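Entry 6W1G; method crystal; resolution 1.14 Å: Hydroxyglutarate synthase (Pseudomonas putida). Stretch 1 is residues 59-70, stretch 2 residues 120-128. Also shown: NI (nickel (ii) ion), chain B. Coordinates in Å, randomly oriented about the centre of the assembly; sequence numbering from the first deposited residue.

Stretch 1 (59-70) TGEIERLDQERH
Stretch 2 120-128: SLHVSPFRV

The two stretches run side by side in one chain, joined by a buried Arg-Glu-Arg cluster, a histidine whose ring edge meets Gly60 and Glu63, and a single parallel beta bridge, together burying 586 Å². The CA-CA register is Arg64-His122 (5.8 Å), Glu68-Pro125 (6.0 Å), Arg69-Phe126 (5.4 Å) and His70-Arg127 (4.7 Å), the last being the bridge, with extended backbones (phi/psi -128/149 and -133/152). At the helical end of stretch 2, His122 (chi1 t, chi2 80°) donates a weak hydrogen bond from NE2 to Glu63 OE1 (2.8 Å). Its CE1 lies 3.1 Å from O of Gly60, whose phi is positive (79/-2); an ideal CB there would sit 3.0 Å from CE1, a clash. Water 1 links His122 ND1 and Thr59 O, 2.9 Å from each.

Glu68 (chi1 t, chi2 t) is shared by two arginines, forming salt bridges with both Arg64 and Arg127. Its OE1 accepts from Arg64 NE (2.9 Å), while OE2 accepts from Arg64 NH2 (3.0 Å) and Arg127 NH1 (2.8 Å). The shared carboxylate partly compensates the like charges of Arg64 NH2 and Arg127 NH1, 3.5 Å apart. Pro125 CB covers one face of the Arg64 guanidinium, 3.6 Å from CZ.

CA-H...O contacts join Phe126 CA to Arg69 O (3.5 Å), one residue before the bridge, and His70 CA to Arg127 O (3.2 Å) within the bridge pair. His70 (chi1 p) binds nickel through NE2 at 2.1 Å.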

ATOM      1  N   THR A  59      -6.536 -18.515   0.480  1.00 10.55           N
ATOM      2  CA  THR A  59      -5.979 -17.568  -0.474  1.00 11.34           C
ATOM      3  C   THR A  59      -4.463 -17.578  -0.503  1.00 11.87           C
ATOM      4  O   THR A  59      -3.872 -16.907  -1.344  1.00 14.58           O
ATOM      5  CB  THR A  59      -6.436 -16.160  -0.126  1.00 11.76           C
ATOM      6  OG1 THR A  59      -5.885 -15.825   1.137  1.00 12.48           O
ATOM      7  CG2 THR A  59      -7.948 -16.006  -0.123  1.00 12.48           C
ATOM      8  N   GLY A  60      -3.846 -18.297   0.414  1.00 12.15           N
ATOM      9  CA  GLY A  60      -2.422 -18.312   0.566  1.00 14.01           C
ATOM     10  C   GLY A  60      -1.857 -17.121   1.290  1.00 12.86           C
ATOM     11  O   GLY A  60      -0.635 -17.087   1.532  1.00 15.29           O
ATOM     12  N   GLU A  61      -2.685 -16.154   1.684  1.00 12.12           N
ATOM     13  CA  GLU A  61      -2.160 -14.998   2.375  1.00 12.24           C
ATOM     14  C   GLU A  61      -1.499 -15.350   3.700  1.00 11.78           C
ATOM     15  O   GLU A  61      -0.653 -14.573   4.187  1.00 12.56           O
ATOM     16  CB  GLU A  61      -3.287 -13.998   2.650  1.00 12.19           C
ATOM     17  CG  GLU A  61      -3.809 -13.297   1.423  1.00 13.03           C
ATOM     18  CD  GLU A  61      -5.068 -12.541   1.800  1.00 12.43           C
ATOM     19  OE1 GLU A  61      -4.936 -11.442   2.390  1.00 13.58           O
ATOM     20  OE2 GLU A  61      -6.166 -13.087   1.528  1.00 12.90           O
ATOM     21  N   ILE A  62      -1.851 -16.504   4.302  1.00 12.89           N
ATOM     22  CA  ILE A  62      -1.190 -16.896   5.545  1.00 14.80           C
ATOM     23  C   ILE A  62       0.321 -16.929   5.371  1.00 13.71           C
ATOM     24  O   ILE A  62       1.066 -16.620   6.295  1.00 16.20           O
ATOM     25  CB  ILE A  62      -1.775 -18.236   6.041  1.00 17.23           C
ATOM     26  CG1 ILE A  62      -1.406 -18.516   7.499  1.00 22.19           C
ATOM     27  CG2 ILE A  62      -1.386 -19.377   5.095  1.00 19.45           C
ATOM     28  CD1 ILE A  62      -2.299 -19.584   8.133  1.00 26.65           C
ATOM     29  N   GLU A  63       0.807 -17.291   4.193  1.00 14.47           N
ATOM     30  CA  GLU A  63       2.245 -17.384   3.983  1.00 15.20           C
ATOM     31  C   GLU A  63       2.919 -16.043   3.741  1.00 14.99           C
ATOM     32  O   GLU A  63       4.125 -15.939   3.936  1.00 22.14           O
ATOM     33  CB  GLU A  63       2.515 -18.349   2.828  1.00 19.34           C
ATOM     34  CG  GLU A  63       1.924 -19.747   3.100  1.00 24.16           C
ATOM     35  CD  GLU A  63       2.186 -20.772   2.017  1.00 35.16           C
ATOM     36  OE1 GLU A  63       2.611 -20.393   0.907  1.00 41.42           O
ATOM     37  OE2 GLU A  63       1.955 -21.969   2.287  1.00 39.41           O
ATOM     38  N   ARG A  64       2.190 -15.029   3.324  1.00 12.02           N
ATOM     39  CA  ARG A  64       2.776 -13.714   3.020  1.00 12.02           C
ATOM     40  C   ARG A  64       2.596 -12.724   4.168  1.00 11.84           C
ATOM     41  O   ARG A  64       3.244 -11.675   4.192  1.00 12.55           O
ATOM     42  CB  ARG A  64       2.187 -13.133   1.714  1.00 12.81           C
ATOM     43  CG  ARG A  64       0.903 -12.390   1.907  1.00 12.08           C
ATOM     44  CD  ARG A  64       0.190 -11.995   0.584  1.00 12.12           C
ATOM     45  NE  ARG A  64      -0.590 -10.807   0.783  1.00 11.08           N
ATOM     46  CZ  ARG A  64      -1.203 -10.101  -0.155  1.00 10.60           C
ATOM     47  NH1 ARG A  64      -1.322 -10.561  -1.371  1.00 10.89           N
ATOM     48  NH2 ARG A  64      -1.681  -8.904   0.132  1.00 11.55           N
ATOM     49  N   LEU A  65       1.698 -13.025   5.108  1.00 11.57           N
ATOM     50  CA  LEU A  65       1.236 -12.025   6.066  1.00 11.16           C
ATOM     51  C   LEU A  65       2.359 -11.485   6.946  1.00 11.95           C
ATOM     52  O   LEU A  65       2.420 -10.284   7.213  1.00 11.88           O
ATOM     53  CB  LEU A  65       0.173 -12.679   6.940  1.00 11.94           C
ATOM     54  CG  LEU A  65      -0.324 -11.839   8.113  1.00 12.27           C
ATOM     55  CD1 LEU A  65      -0.978 -10.563   7.674  1.00 13.29           C
ATOM     56  CD2 LEU A  65      -1.249 -12.698   8.963  1.00 13.73           C
ATOM     57  N   ASP A  66       3.220 -12.358   7.466  1.00 12.25           N
ATOM     58  CA  ASP A  66       4.157 -11.932   8.488  1.00 13.25           C
ATOM     59  C   ASP A  66       5.127 -10.879   7.982  1.00 12.84           C
ATOM     60  O   ASP A  66       5.538 -10.011   8.753  1.00 15.24           O
ATOM     61  CB  ASP A  66       4.953 -13.101   9.027  1.00 17.39           C
ATOM     62  CG  ASP A  66       5.936 -12.668  10.085  1.00 26.42           C
ATOM     63  OD1 ASP A  66       5.474 -12.115  11.105  1.00 28.79           O
ATOM     64  OD2 ASP A  66       7.151 -12.836   9.880  1.00 31.27           O
ATOM     65  N   GLN A  67       5.493 -10.918   6.712  1.00 12.51           N
ATOM     66  CA  GLN A  67       6.426  -9.951   6.143  1.00 12.47           C
ATOM     67  C   GLN A  67       5.754  -8.850   5.341  1.00 11.29           C
ATOM     68  O   GLN A  67       6.450  -8.016   4.763  1.00 12.64           O
ATOM     69  CB  GLN A  67       7.500 -10.668   5.320  1.00 15.22           C
ATOM     70  CG  GLN A  67       8.363 -11.606   6.181  1.00 18.52           C
ATOM     71  CD  GLN A  67       9.199 -10.819   7.182  1.00 24.49           C
ATOM     72  OE1 GLN A  67       9.968  -9.944   6.797  1.00 26.43           O
ATOM     73  NE2 GLN A  67       9.032 -11.106   8.461  1.00 28.41           N
ATOM     74  N   GLU A  68       4.447  -8.836   5.279  1.00 10.77           N
ATOM     75  CA  GLU A  68       3.714  -7.934   4.405  1.00 10.65           C
ATOM     76  C   GLU A  68       3.818  -6.487   4.881  1.00 11.87           C
ATOM     77  O   GLU A  68       3.476  -6.167   6.024  1.00 13.04           O
ATOM     78  CB  GLU A  68       2.258  -8.373   4.307  1.00 10.92           C
ATOM     79  CG  GLU A  68       1.417  -7.406   3.499  1.00 11.16           C
ATOM     80  CD  GLU A  68       0.135  -7.996   2.942  1.00 11.35           C
ATOM     81  OE1 GLU A  68      -0.159  -9.210   3.146  1.00 11.62           O
ATOM     82  OE2 GLU A  68      -0.609  -7.197   2.292  1.00 12.99           O
ATOM     83  N   ARG A  69       4.275  -5.608   3.991  1.00 12.06           N
ATOM     84  CA  ARG A  69       4.474  -4.215   4.320  1.00 11.68           C
ATOM     85  C   ARG A  69       4.219  -3.339   3.108  1.00 11.20           C
ATOM     86  O   ARG A  69       4.213  -3.796   1.964  1.00 12.20           O
ATOM     87  CB  ARG A  69       5.926  -3.931   4.746  1.00 18.17           C
ATOM     88  CG  ARG A  69       6.389  -4.567   6.014  1.00 19.92           C
ATOM     89  CD  ARG A  69       7.892  -4.529   6.143  1.00 19.79           C
ATOM     90  NE  ARG A  69       8.568  -5.514   5.333  1.00 21.26           N
ATOM     91  CZ  ARG A  69       8.961  -6.698   5.766  1.00 16.48           C
ATOM     92  NH1 ARG A  69       8.723  -7.076   7.035  1.00 19.07           N
ATOM     93  NH2 ARG A  69       9.537  -7.488   4.857  1.00 18.93           N
ATOM     94  N   HIS A  70       4.035  -2.044   3.382  1.00 11.07           N
ATOM     95  CA  HIS A  70       4.185  -1.031   2.344  1.00 11.14           C
ATOM     96  C   HIS A  70       5.131   0.059   2.837  1.00 10.28           C
ATOM     97  O   HIS A  70       5.186   0.339   4.032  1.00 11.46           O
ATOM     98  CB  HIS A  70       2.893  -0.392   1.789  1.00 12.27           C
ATOM     99  CG  HIS A  70       2.228   0.652   2.617  1.00 11.48           C
ATOM    100  ND1 HIS A  70       1.134   0.391   3.422  1.00 12.70           N
ATOM    101  CD2 HIS A  70       2.452   1.986   2.707  1.00 12.79           C
ATOM    102  CE1 HIS A  70       0.741   1.520   3.991  1.00 12.54           C
ATOM    103  NE2 HIS A  70       1.518   2.500   3.585  1.00 13.00           N
ATOM    104  N   SER A 120       2.613 -13.657  -7.803  1.00 11.00           N
ATOM    105  CA  SER A 120       3.715 -12.753  -7.473  1.00 11.19           C
ATOM    106  C   SER A 120       3.500 -12.130  -6.101  1.00 10.60           C
ATOM    107  O   SER A 120       4.433 -12.054  -5.282  1.00 11.18           O
ATOM    108  CB  SER A 120       3.831 -11.640  -8.495  1.00 11.07           C
ATOM    109  OG  SER A 120       3.823 -12.113  -9.816  1.00 17.09           O
ATOM    110  N   LEU A 121       2.270 -11.647  -5.852  1.00 10.78           N
ATOM    111  CA  LEU A 121       1.911 -11.031  -4.585  1.00 10.47           C
ATOM    112  C   LEU A 121       2.102 -12.012  -3.447  1.00 11.34           C
ATOM    113  O   LEU A 121       2.433 -11.619  -2.326  1.00 11.72           O
ATOM    114  CB  LEU A 121       0.482 -10.521  -4.673  1.00 11.03           C
ATOM    115  CG  LEU A 121       0.295  -9.359  -5.618  1.00 12.19           C
ATOM    116  CD1 LEU A 121      -1.130  -9.162  -6.083  1.00 12.93           C
ATOM    117  CD2 LEU A 121       0.789  -8.081  -4.956  1.00 13.30           C
ATOM    118  N   HIS A 122       1.867 -13.287  -3.712  1.00 11.41           N
ATOM    119  CA  HIS A 122       2.055 -14.307  -2.703  1.00 12.20           C
ATOM    120  C   HIS A 122       3.488 -14.385  -2.262  1.00 12.51           C
ATOM    121  O   HIS A 122       3.775 -14.565  -1.078  1.00 14.44           O
ATOM    122  CB  HIS A 122       1.569 -15.622  -3.279  1.00 13.01           C
ATOM    123  CG  HIS A 122       1.713 -16.777  -2.363  1.00 14.65           C
ATOM    124  ND1 HIS A 122       0.816 -17.028  -1.351  1.00 17.19           N
ATOM    125  CD2 HIS A 122       2.681 -17.716  -2.270  1.00 19.24           C
ATOM    126  CE1 HIS A 122       1.186 -18.116  -0.713  1.00 20.12           C
ATOM    127  NE2 HIS A 122       2.332 -18.529  -1.209  1.00 20.79           N
ATOM    128  N   VAL A 123       4.416 -14.332  -3.214  1.00 11.48           N
ATOM    129  CA  VAL A 123       5.843 -14.349  -2.888  1.00 12.63           C
ATOM    130  C   VAL A 123       6.232 -13.076  -2.121  1.00 11.79           C
ATOM    131  O   VAL A 123       6.963 -13.145  -1.120  1.00 12.59           O
ATOM    132  CB  VAL A 123       6.699 -14.540  -4.138  1.00 13.52           C
ATOM    133  CG1 VAL A 123       8.207 -14.447  -3.779  1.00 14.48           C
ATOM    134  CG2 VAL A 123       6.363 -15.863  -4.790  1.00 14.89           C
ATOM    135  N   SER A 124       5.738 -11.928  -2.545  1.00 11.03           N
ATOM    136  CA  SER A 124       5.914 -10.692  -1.792  1.00  9.89           C
ATOM    137  C   SER A 124       4.885  -9.670  -2.204  1.00 10.20           C
ATOM    138  O   SER A 124       4.877  -9.254  -3.385  1.00 10.77           O
ATOM    139  CB  SER A 124       7.289 -10.067  -1.983  1.00 11.60           C
ATOM    140  OG  SER A 124       7.337  -8.814  -1.291  1.00 12.25           O
ATOM    141  N   PRO A 125       4.071  -9.167  -1.270  1.00  9.48           N
ATOM    142  CA  PRO A 125       3.097  -8.140  -1.607  1.00  9.68           C
ATOM    143  C   PRO A 125       3.604  -6.732  -1.319  1.00  9.58           C
ATOM    144  O   PRO A 125       2.817  -5.779  -1.234  1.00 10.52           O
ATOM    145  CB  PRO A 125       1.927  -8.466  -0.684  1.00 10.84           C
ATOM    146  CG  PRO A 125       2.622  -8.914   0.547  1.00 11.73           C
ATOM    147  CD  PRO A 125       3.814  -9.739   0.075  1.00 11.19           C
ATOM    148  N   PHE A 126       4.918  -6.571  -1.203  1.00  9.74           N
ATOM    149  CA  PHE A 126       5.485  -5.250  -0.918  1.00 10.23           C
ATOM    150  C   PHE A 126       5.035  -4.230  -1.938  1.00 10.25           C
ATOM    151  O   PHE A 126       5.083  -4.482  -3.149  1.00 10.88           O
ATOM    152  CB  PHE A 126       7.005  -5.353  -0.902  1.00 10.29           C
ATOM    153  CG  PHE A 126       7.709  -4.125  -0.490  1.00 10.85           C
ATOM    154  CD1 PHE A 126       7.511  -3.587   0.771  1.00 12.43           C
ATOM    155  CD2 PHE A 126       8.617  -3.512  -1.338  1.00 12.03           C
ATOM    156  CE1 PHE A 126       8.206  -2.446   1.177  1.00 14.69           C
ATOM    157  CE2 PHE A 126       9.328  -2.406  -0.937  1.00 15.06           C
ATOM    158  CZ  PHE A 126       9.117  -1.868   0.326  1.00 16.48           C
ATOM    159  N   ARG A 127       4.678  -3.054  -1.452  1.00 10.04           N
ATOM    160  CA  ARG A 127       4.315  -1.920  -2.311  1.00 10.19           C
ATOM    161  C   ARG A 127       5.041  -0.688  -1.811  1.00 10.06           C
ATOM    162  O   ARG A 127       5.328  -0.591  -0.625  1.00 10.52           O
ATOM    163  CB  ARG A 127       2.827  -1.502  -2.320  1.00 13.72           C
ATOM    164  CG  ARG A 127       1.807  -2.555  -2.257  1.00 13.61           C
ATOM    165  CD  ARG A 127       1.277  -2.692  -0.848  1.00 14.86           C
ATOM    166  NE  ARG A 127       0.304  -3.713  -0.827  1.00 11.07           N
ATOM    167  CZ  ARG A 127       0.103  -4.556   0.196  1.00 10.86           C
ATOM    168  NH1 ARG A 127      -0.783  -5.502   0.133  1.00 12.95           N
ATOM    169  NH2 ARG A 127       0.814  -4.434   1.320  1.00 14.33           N
ATOM    170  N   VAL A 128       5.314   0.246  -2.732  1.00 10.09           N
ATOM    171  CA  VAL A 128       5.867   1.530  -2.358  1.00  9.95           C
ATOM    172  C   VAL A 128       4.976   2.624  -2.920  1.00 10.64           C
ATOM    173  O   VAL A 128       4.933   2.836  -4.149  1.00 10.82           O
ATOM    174  CB  VAL A 128       7.318   1.741  -2.738  1.00 10.69           C
ATOM    175  CG1 VAL A 128       7.759   3.160  -2.300  1.00 11.99           C
ATOM    176  CG2 VAL A 128       8.189   0.693  -2.093  1.00 11.73           C
TER
HETATM  177 NI    NI B 500       0.927   4.455   4.089  0.86 13.70          NI
HETATM  178  O   HOH W   1      -1.483 -15.268  -1.339  1.00 20.14           O
HETATM  179  O   HOH W   2       5.338 -15.535   0.901  1.00 25.66           O
HETATM  180  O   HOH W   3       1.216   5.392   2.172  1.00 17.90           O
HETATM  181  O   HOH W   4      -0.879   4.115   3.202  1.00 21.27           O
HETATM  182  O   HOH W   5      -0.306   6.363   4.298  1.00 23.51           O